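Local coordinates for GH26A (Muricauda sp. MAR_2010_75, PDB 6Q75), which probably hydrolyses β-glycosidic bonds in polysaccharides such as β-mannans, at residues E310-K313 with E314-Y318; S300-I303 with E304-S308; I322-D325 with E326-F329. All blocks are in the same frame, centred on the assembly; numbering follows the deposited sequence.

Interaction 1 (E310-K313 with E314-Y318)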
loop_
_atom_site.group_PDB
_atom_site.type_symbol
_atom_site.label_atom_id
_atom_site.label_comp_id
_atom_site.label_asym_id
_atom_site.label_seq_id
_atom_site.Cartn_x
_atom_site.Cartn_y
_atom_site.Cartn_z
ATOM N N GLU A 310 25.780 4.138 -2.817
ATOM C CA GLU A 310 26.400 2.880 -2.419
ATOM C C GLU A 310 25.421 1.982 -1.671
ATOM O O GLU A 310 25.440 0.759 -1.847
ATOM C CB GLU A 310 27.634 3.169 -1.565
ATOM C CG GLU A 310 28.753 3.874 -2.326
ATOM C CD GLU A 310 28.521 5.378 -2.569
ATOM O OE1 GLU A 310 27.680 6.007 -1.882
ATOM O OE2 GLU A 310 29.235 5.942 -3.437
ATOM N N ARG A 311 24.607 2.564 -0.785
ATOM C CA ARG A 311 23.609 1.795 -0.042
ATOM C C ARG A 311 22.518 1.253 -0.968
ATOM O O ARG A 311 22.108 0.096 -0.836
ATOM C CB ARG A 311 23.004 2.670 1.070
ATOM C CG ARG A 311 21.843 2.061 1.871
ATOM C CD ARG A 311 22.240 0.810 2.683
ATOM N NE ARG A 311 23.511 0.958 3.394
ATOM C CZ ARG A 311 23.654 1.625 4.539
ATOM N NH1 ARG A 311 22.597 2.201 5.108
ATOM N NH2 ARG A 311 24.853 1.721 5.114
ATOM N N VAL A 312 22.067 2.058 -1.935
ATOM C CA VAL A 312 21.084 1.575 -2.904
ATOM C C VAL A 312 21.646 0.367 -3.638
ATOM O O VAL A 312 20.978 -0.653 -3.806
ATOM C CB VAL A 312 20.700 2.688 -3.897
ATOM C CG1 VAL A 312 19.795 2.122 -5.008
ATOM C CG2 VAL A 312 20.046 3.877 -3.172
ATOM N N LYS A 313 22.899 0.471 -4.083
ATOM C CA LYS A 313 23.520 -0.620 -4.825
ATOM C C LYS A 313 23.765 -1.842 -3.940
ATOM O O LYS A 313 23.639 -2.980 -4.406
ATOM C CB LYS A 313 24.828 -0.122 -5.456
ATOM C CG LYS A 313 24.614 0.966 -6.515
ATOM C CD LYS A 313 25.923 1.650 -6.943
ATOM C CE LYS A 313 27.038 0.670 -7.151
ATOM N NZ LYS A 313 28.357 1.346 -7.352
ATOM N N GLU A 314 24.131 -1.631 -2.672
ATOM C CA GLU A 314 24.303 -2.750 -1.745
ATOM C C GLU A 314 23.009 -3.543 -1.577
ATOM O O GLU A 314 23.023 -4.784 -1.526
ATOM C CB GLU A 314 24.779 -2.225 -0.393
ATOM C CG GLU A 314 25.019 -3.289 0.660
ATOM C CD GLU A 314 25.239 -2.691 2.047
ATOM O OE1 GLU A 314 24.466 -1.807 2.463
ATOM O OE2 GLU A 314 26.203 -3.096 2.721
ATOM N N VAL A 315 21.889 -2.837 -1.436
ATOM C CA VAL A 315 20.605 -3.489 -1.194
ATOM C C VAL A 315 20.066 -4.097 -2.482
ATOM O O VAL A 315 19.636 -5.257 -2.510
ATOM C CB VAL A 315 19.621 -2.482 -0.574
ATOM C CG1 VAL A 315 18.204 -3.058 -0.502
ATOM C CG2 VAL A 315 20.090 -2.038 0.818
ATOM N N TYR A 316 20.103 -3.336 -3.579
ATOM C CA TYR A 316 19.683 -3.901 -4.857
ATOM C C TYR A 316 20.567 -5.071 -5.276
ATOM O O TYR A 316 20.100 -5.970 -5.977
ATOM C CB TYR A 316 19.687 -2.832 -5.940
ATOM C CG TYR A 316 18.367 -2.085 -6.038
ATOM C CD1 TYR A 316 17.880 -1.355 -4.964
ATOM C CD2 TYR A 316 17.627 -2.114 -7.198
ATOM C CE1 TYR A 316 16.666 -0.656 -5.049
ATOM C CE2 TYR A 316 16.432 -1.433 -7.299
ATOM C CZ TYR A 316 15.952 -0.715 -6.233
ATOM O OH TYR A 316 14.759 -0.060 -6.384
ATOM N N GLY A 317 21.847 -5.073 -4.885
ATOM C CA GLY A 317 22.747 -6.147 -5.266
ATOM C C GLY A 317 22.789 -7.340 -4.334
ATOM O O GLY A 317 23.474 -8.331 -4.626
ATOM N N TYR A 318 22.101 -7.254 -3.202
ATOM C CA TYR A 318 22.038 -8.351 -2.247
ATOM C C TYR A 318 21.408 -9.583 -2.894
ATOM O O TYR A 318 20.442 -9.484 -3.656
ATOM C CB TYR A 318 21.231 -7.883 -1.035
ATOM C CG TYR A 318 21.001 -8.848 0.107
ATOM C CD1 TYR A 318 22.045 -9.489 0.770
ATOM C CD2 TYR A 318 19.703 -9.095 0.532
ATOM C CE1 TYR A 318 21.779 -10.370 1.832
ATOM C CE2 TYR A 318 19.436 -9.949 1.571
ATOM C CZ TYR A 318 20.462 -10.586 2.220
ATOM O OH TYR A 318 20.126 -11.439 3.253
#
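Two torsions set up the pairing of Arg311 with Glu314: in both residues CG stands opposite the backbone N (chi1 175° in the arginine, -179° in the glutamate), so their chains leave the helix along neighbouring paths and run side by side in the same direction. Beyond CG they differ. Glu314 stays extended, whereas Arg311 bends at chi2 and chi3, which lays NE rather than the terminal nitrogens against the carboxylate, with NE 3.1 Å from Glu314 OE1. This i to i+3 salt bridge includes only a weak, strongly bent hydrogen bond, although the guanidinium and carboxylate planes are just 25° apart. The other oxygen, OE2, is taken by Arg283 in a second salt bridge, and the carboxylate would probably ease the closeness of the two arginines. A leucine in place of Arg311 would probably deprive Glu314 OE1 of its positive mate, with Arg283 left to hold the carboxylate through OE2.

The helix itself, 309-316, comes after the last strand of the (β/α)8 barrel, 293-299, and the short helix 302-305, and one side of it faces helix 59-68 across the barrel's outer layer. Its backbone bonds run from i+4 to i: Glu314 N binds Glu310 O at 2.8 Å, and Val315 N, Tyr316 N and Gly317 N follow in step, binding Arg311 O, Val312 O and Lys313 O.

On the buried side, Val312 and Tyr316 travel alongside each other, CG1 of the valine touching ring atom CD1 of the tyrosine at 4.0 Å; both side chains also rest on Ser68. The side chains of Val315 and Arg311 cross at a slant, Val315 CG2 lying 4.0 Å from Arg311 CD; Val315 also touches Leu281 and Phe296.

Interaction 2 (S300-I303 with E304-S308)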
loop_
_atom_site.group_PDB
_atom_site.type_symbol
_atom_site.label_atom_id
_atom_site.label_comp_id
_atom_site.label_asym_id
_atom_site.label_seq_id
_atom_site.Cartn_x
_atom_site.Cartn_y
_atom_site.Cartn_z
ATOM N N SER A 300 9.380 7.763 -3.100
ATOM C CA SER A 300 9.834 8.818 -4.012
ATOM C C SER A 300 11.295 9.218 -3.859
ATOM O O SER A 300 12.176 8.379 -4.044
ATOM C CB SER A 300 8.932 10.032 -3.865
ATOM O OG SER A 300 7.603 9.628 -4.262
ATOM N N ASN A 301 11.579 10.497 -3.573
ATOM C CA ASN A 301 12.987 10.901 -3.633
ATOM C C ASN A 301 13.768 10.515 -2.393
ATOM O O ASN A 301 14.950 10.874 -2.301
ATOM C CB ASN A 301 13.150 12.415 -3.882
ATOM C CG ASN A 301 14.539 12.764 -4.467
ATOM O OD1 ASN A 301 15.043 12.058 -5.340
ATOM N ND2 ASN A 301 15.157 13.843 -3.971
ATOM N N TRP A 302 13.176 9.779 -1.446
ATOM C CA TRP A 302 13.996 9.207 -0.380
ATOM C C TRP A 302 15.021 8.235 -0.950
ATOM O O TRP A 302 16.029 7.946 -0.291
ATOM C CB TRP A 302 13.114 8.532 0.668
ATOM C CG TRP A 302 12.596 9.434 1.768
ATOM C CD1 TRP A 302 12.862 9.325 3.102
ATOM C CD2 TRP A 302 11.723 10.578 1.632
ATOM N NE1 TRP A 302 12.222 10.317 3.806
ATOM C CE2 TRP A 302 11.513 11.100 2.928
ATOM C CE3 TRP A 302 11.116 11.210 0.545
ATOM C CZ2 TRP A 302 10.711 12.221 3.163
ATOM C CZ3 TRP A 302 10.319 12.317 0.777
ATOM C CH2 TRP A 302 10.127 12.814 2.078
ATOM N N ILE A 303 14.819 7.772 -2.187
ATOM C CA ILE A 303 15.811 6.931 -2.843
ATOM C C ILE A 303 17.147 7.663 -2.948
ATOM O O ILE A 303 18.201 7.032 -2.990
ATOM C CB ILE A 303 15.294 6.457 -4.221
ATOM C CG1 ILE A 303 16.175 5.335 -4.793
ATOM C CG2 ILE A 303 15.221 7.617 -5.207
ATOM C CD1 ILE A 303 16.220 4.044 -3.924
ATOM N N GLU A 304 17.123 8.995 -2.966
ATOM C CA GLU A 304 18.315 9.837 -3.011
ATOM C C GLU A 304 18.605 10.522 -1.685
ATOM O O GLU A 304 19.764 10.568 -1.255
ATOM C CB GLU A 304 18.137 10.889 -4.118
ATOM C CG GLU A 304 18.993 12.145 -4.032
ATOM C CD GLU A 304 18.734 13.077 -5.220
ATOM O OE1 GLU A 304 19.051 12.676 -6.366
ATOM O OE2 GLU A 304 18.223 14.205 -5.016
ATOM N N THR A 305 17.578 11.016 -0.987
ATOM C CA THR A 305 17.849 11.814 0.205
ATOM C C THR A 305 18.089 10.974 1.452
ATOM O O THR A 305 18.688 11.474 2.412
ATOM C CB THR A 305 16.699 12.793 0.457
ATOM O OG1 THR A 305 15.519 12.049 0.737
ATOM C CG2 THR A 305 16.454 13.659 -0.768
ATOM N N ALA A 306 17.632 9.723 1.479
ATOM C CA ALA A 306 17.763 8.881 2.658
ATOM C C ALA A 306 18.695 7.704 2.428
ATOM O O ALA A 306 18.791 6.828 3.294
ATOM C CB ALA A 306 16.390 8.351 3.097
ATOM N N ASN A 307 19.354 7.648 1.275
ATOM C CA ASN A 307 20.187 6.510 0.912
ATOM C C ASN A 307 21.344 7.019 0.076
ATOM O O ASN A 307 21.122 7.700 -0.928
ATOM C CB ASN A 307 19.382 5.488 0.088
ATOM C CG ASN A 307 18.248 4.872 0.864
ATOM O OD1 ASN A 307 18.437 3.948 1.701
ATOM N ND2 ASN A 307 17.053 5.370 0.612
ATOM N N SER A 308 22.570 6.655 0.446
ATOM C CA SER A 308 23.665 6.920 -0.451
ATOM C C SER A 308 23.541 6.007 -1.669
ATOM O O SER A 308 22.931 4.931 -1.590
ATOM C CB SER A 308 25.000 6.677 0.256
ATOM O OG SER A 308 25.142 5.287 0.451
HETATM O O HOH W 1 20.914 7.408 -3.713
#
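Glu304, Trp302 and Asn301 carry this contact, which is wrapped round a single short turn of helix. Glu304 crosses over Asn301 on an extended chain, and the amide donates to it through ND2, 3.3 Å from Glu304 OE2. The bond is fairly straight and lies in the amide plane of Asn301, yet it strikes OE2 from above the carboxylate, because the two flat groups stand 75° to each other. The remaining oxygens, Asn301 OD1 and Glu304 OE1, both turn to Lys63 NZ, which probably balances the glutamate's charge and fixes the amide's flip.

The backbone carbonyl of Asn301 opens the helical turn. Its oxygen is gripped twice, by Thr305 N at 2.9 Å in the carbonyl plane and by Glu304 N, also at 2.9 Å, from well above that plane.

Trp302 contributes both its ring and its carbonyl. Thr305 OG1, tucked into the cleft between its two backbone branches (chi1 64°), sits over one ring face, 4.0 Å above the plane of Trp302 and shifted toward the rim. Ala306 CB presses obliquely on Trp302 CD1 at 3.7 Å. The indole is further met edge-to-face by Trp299 and Tyr252. Trp302 O accepts from Ala306 N at 3.0 Å and from Asn307 ND2 at 2.9 Å, the two donors coming from opposite faces of the carbonyl plane. Asn307 also binds the backbone at Gly279 and Leu281, thereby tying the turn to the loop after strand 273-278. One water bridges Ile303 O and Asn307 O, completing the exit from the helix.

Such a short helical turn, following the C-terminal end of the eighth strand, belongs to the last β-to-α connection of a (β/α)8 barrel, on the side where enzymes of this fold carry their active sites.

Interaction 3 (I322-D325 with E326-F329)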
loop_
_atom_site.group_PDB
_atom_site.type_symbol
_atom_site.label_atom_id
_atom_site.label_comp_id
_atom_site.label_asym_id
_atom_site.label_seq_id
_atom_site.Cartn_x
_atom_site.Cartn_y
_atom_site.Cartn_z
ATOM N N ILE A 322 15.176 -9.106 -5.247
ATOM C CA ILE A 322 14.681 -9.415 -6.580
ATOM C C ILE A 322 14.326 -8.106 -7.274
ATOM O O ILE A 322 13.512 -7.320 -6.764
ATOM C CB ILE A 322 13.454 -10.339 -6.508
ATOM C CG1 ILE A 322 13.857 -11.669 -5.853
ATOM C CG2 ILE A 322 12.804 -10.503 -7.899
ATOM C CD1 ILE A 322 12.682 -12.531 -5.443
ATOM N N THR A 323 14.928 -7.874 -8.432
ATOM C CA THR A 323 14.558 -6.756 -9.280
ATOM C C THR A 323 13.742 -7.256 -10.479
ATOM O O THR A 323 13.509 -8.464 -10.662
ATOM C CB THR A 323 15.804 -5.969 -9.681
ATOM O OG1 THR A 323 16.751 -6.849 -10.288
ATOM C CG2 THR A 323 16.439 -5.343 -8.443
ATOM N N LYS A 324 13.263 -6.309 -11.292
ATOM C CA LYS A 324 12.255 -6.666 -12.299
ATOM C C LYS A 324 12.756 -7.774 -13.211
ATOM O O LYS A 324 12.013 -8.713 -13.517
ATOM C CB LYS A 324 11.842 -5.443 -13.119
ATOM C CG LYS A 324 10.715 -5.736 -14.137
ATOM C CD LYS A 324 10.217 -4.470 -14.819
ATOM C CE LYS A 324 11.254 -3.885 -15.761
ATOM N NZ LYS A 324 11.390 -4.596 -17.033
ATOM N N ASP A 325 14.018 -7.687 -13.638
ATOM C CA ASP A 325 14.609 -8.659 -14.548
ATOM C C ASP A 325 14.691 -10.057 -13.948
ATOM O O ASP A 325 14.908 -11.020 -14.688
ATOM C CB ASP A 325 16.018 -8.179 -14.925
ATOM C CG ASP A 325 16.915 -7.943 -13.691
ATOM O OD1 ASP A 325 16.703 -6.962 -12.938
ATOM O OD2 ASP A 325 17.859 -8.739 -13.480
ATOM N N GLU A 326 14.493 -10.193 -12.641
ATOM C CA GLU A 326 14.642 -11.460 -11.943
ATOM C C GLU A 326 13.329 -12.109 -11.555
ATOM O O GLU A 326 13.355 -13.176 -10.934
ATOM C CB GLU A 326 15.456 -11.286 -10.662
ATOM C CG GLU A 326 16.792 -10.668 -10.812
ATOM C CD GLU A 326 17.473 -10.608 -9.472
ATOM O OE1 GLU A 326 18.073 -11.633 -9.076
ATOM O OE2 GLU A 326 17.375 -9.573 -8.800
ATOM N N ILE A 327 12.190 -11.485 -11.838
ATOM C CA ILE A 327 10.919 -12.088 -11.462
ATOM C C ILE A 327 10.681 -13.294 -12.354
ATOM O O ILE A 327 10.683 -13.180 -13.585
ATOM C CB ILE A 327 9.765 -11.088 -11.598
ATOM C CG1 ILE A 327 9.971 -9.896 -10.679
ATOM C CG2 ILE A 327 8.418 -11.793 -11.280
ATOM C CD1 ILE A 327 9.152 -8.642 -11.131
ATOM N N GLN A 328 10.459 -14.452 -11.743
ATOM C CA GLN A 328 10.177 -15.666 -12.500
ATOM C C GLN A 328 9.054 -16.413 -11.798
ATOM O O GLN A 328 9.249 -16.930 -10.695
ATOM C CB GLN A 328 11.424 -16.540 -12.633
ATOM N N PHE A 329 7.868 -16.407 -12.398
ATOM C CA PHE A 329 6.774 -17.215 -11.879
ATOM C C PHE A 329 7.045 -18.695 -12.138
ATOM O O PHE A 329 7.477 -19.083 -13.228
ATOM C CB PHE A 329 5.453 -16.787 -12.511
ATOM C CG PHE A 329 4.964 -15.449 -12.034
ATOM C CD1 PHE A 329 5.427 -14.912 -10.847
ATOM C CD2 PHE A 329 4.048 -14.722 -12.779
ATOM C CE1 PHE A 329 4.984 -13.683 -10.403
ATOM C CE2 PHE A 329 3.589 -13.494 -12.341
ATOM C CZ PHE A 329 4.073 -12.965 -11.144
#
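Glu326 folds back over Thr323 at a 3-10 turn, placing its carboxylate on the main chain where the turn begins. The arrangement resembles one half of a capping box, and it follows strand 321-322, a short addition beside strand 46-51 of the (β/α)8 barrel.

Among the hydrogen bonds, one joins backbone to side chain across the turn: Thr323 N donates to Glu326 OE2 at 3.0 Å, with an N-H...O angle of 163°, on the anti side of the carboxylate and tilted from its plane. An extended chain beyond CG gives the glutamate the span it needs. The turn is closed by Glu326 N to Thr323 O at 2.8 Å and Ile327 N to Lys324 O at 3.2 Å. Thr323 OG1, meanwhile, donates to Asp325 OD1 at 2.7 Å on the syn side, tilted from the carboxylate plane.

As for charge, Asp325 and Glu326 run side by side with carboxylate planes only 20° apart, their OD2 and OE2 atoms 4.8 Å from each other; the Thr323 bonds to both groups probably help to make this proximity tolerable.

Apolar contacts complete the turn: Ile322 and Ile327 both also touch Tyr38 of helix 30-40. Their side chains cross at about a right angle, Ile322 CG2 touching Ile327 CG1 at 4.0 Å and Glu326 CB at 3.9 Å.

Along the chain the order is interaction 2, interaction 1, interaction 3, which together trace how the polypeptide finishes its (β/α)8 barrel. Interaction 2 comes just after strand 293-299, interaction 1 lies on the next helix, 309-316, and interaction 3 follows strand 321-322, which pairs with strand 46-51. The centres of interactions 1 and 2 are 13 Å apart, and Val312 CG2 packs against Asn307 CB at 3.7 Å. Interactions 1 and 3, 16 Å apart between centres, meet where Tyr316 CD2 touches Thr323 CG2. Helix 309-316 therefore touches both other contacts, while interactions 2 and 3, with nearest atoms about 10 Å apart, do not meet. Both 300-308 and 310-318 pack beside helix 59-68.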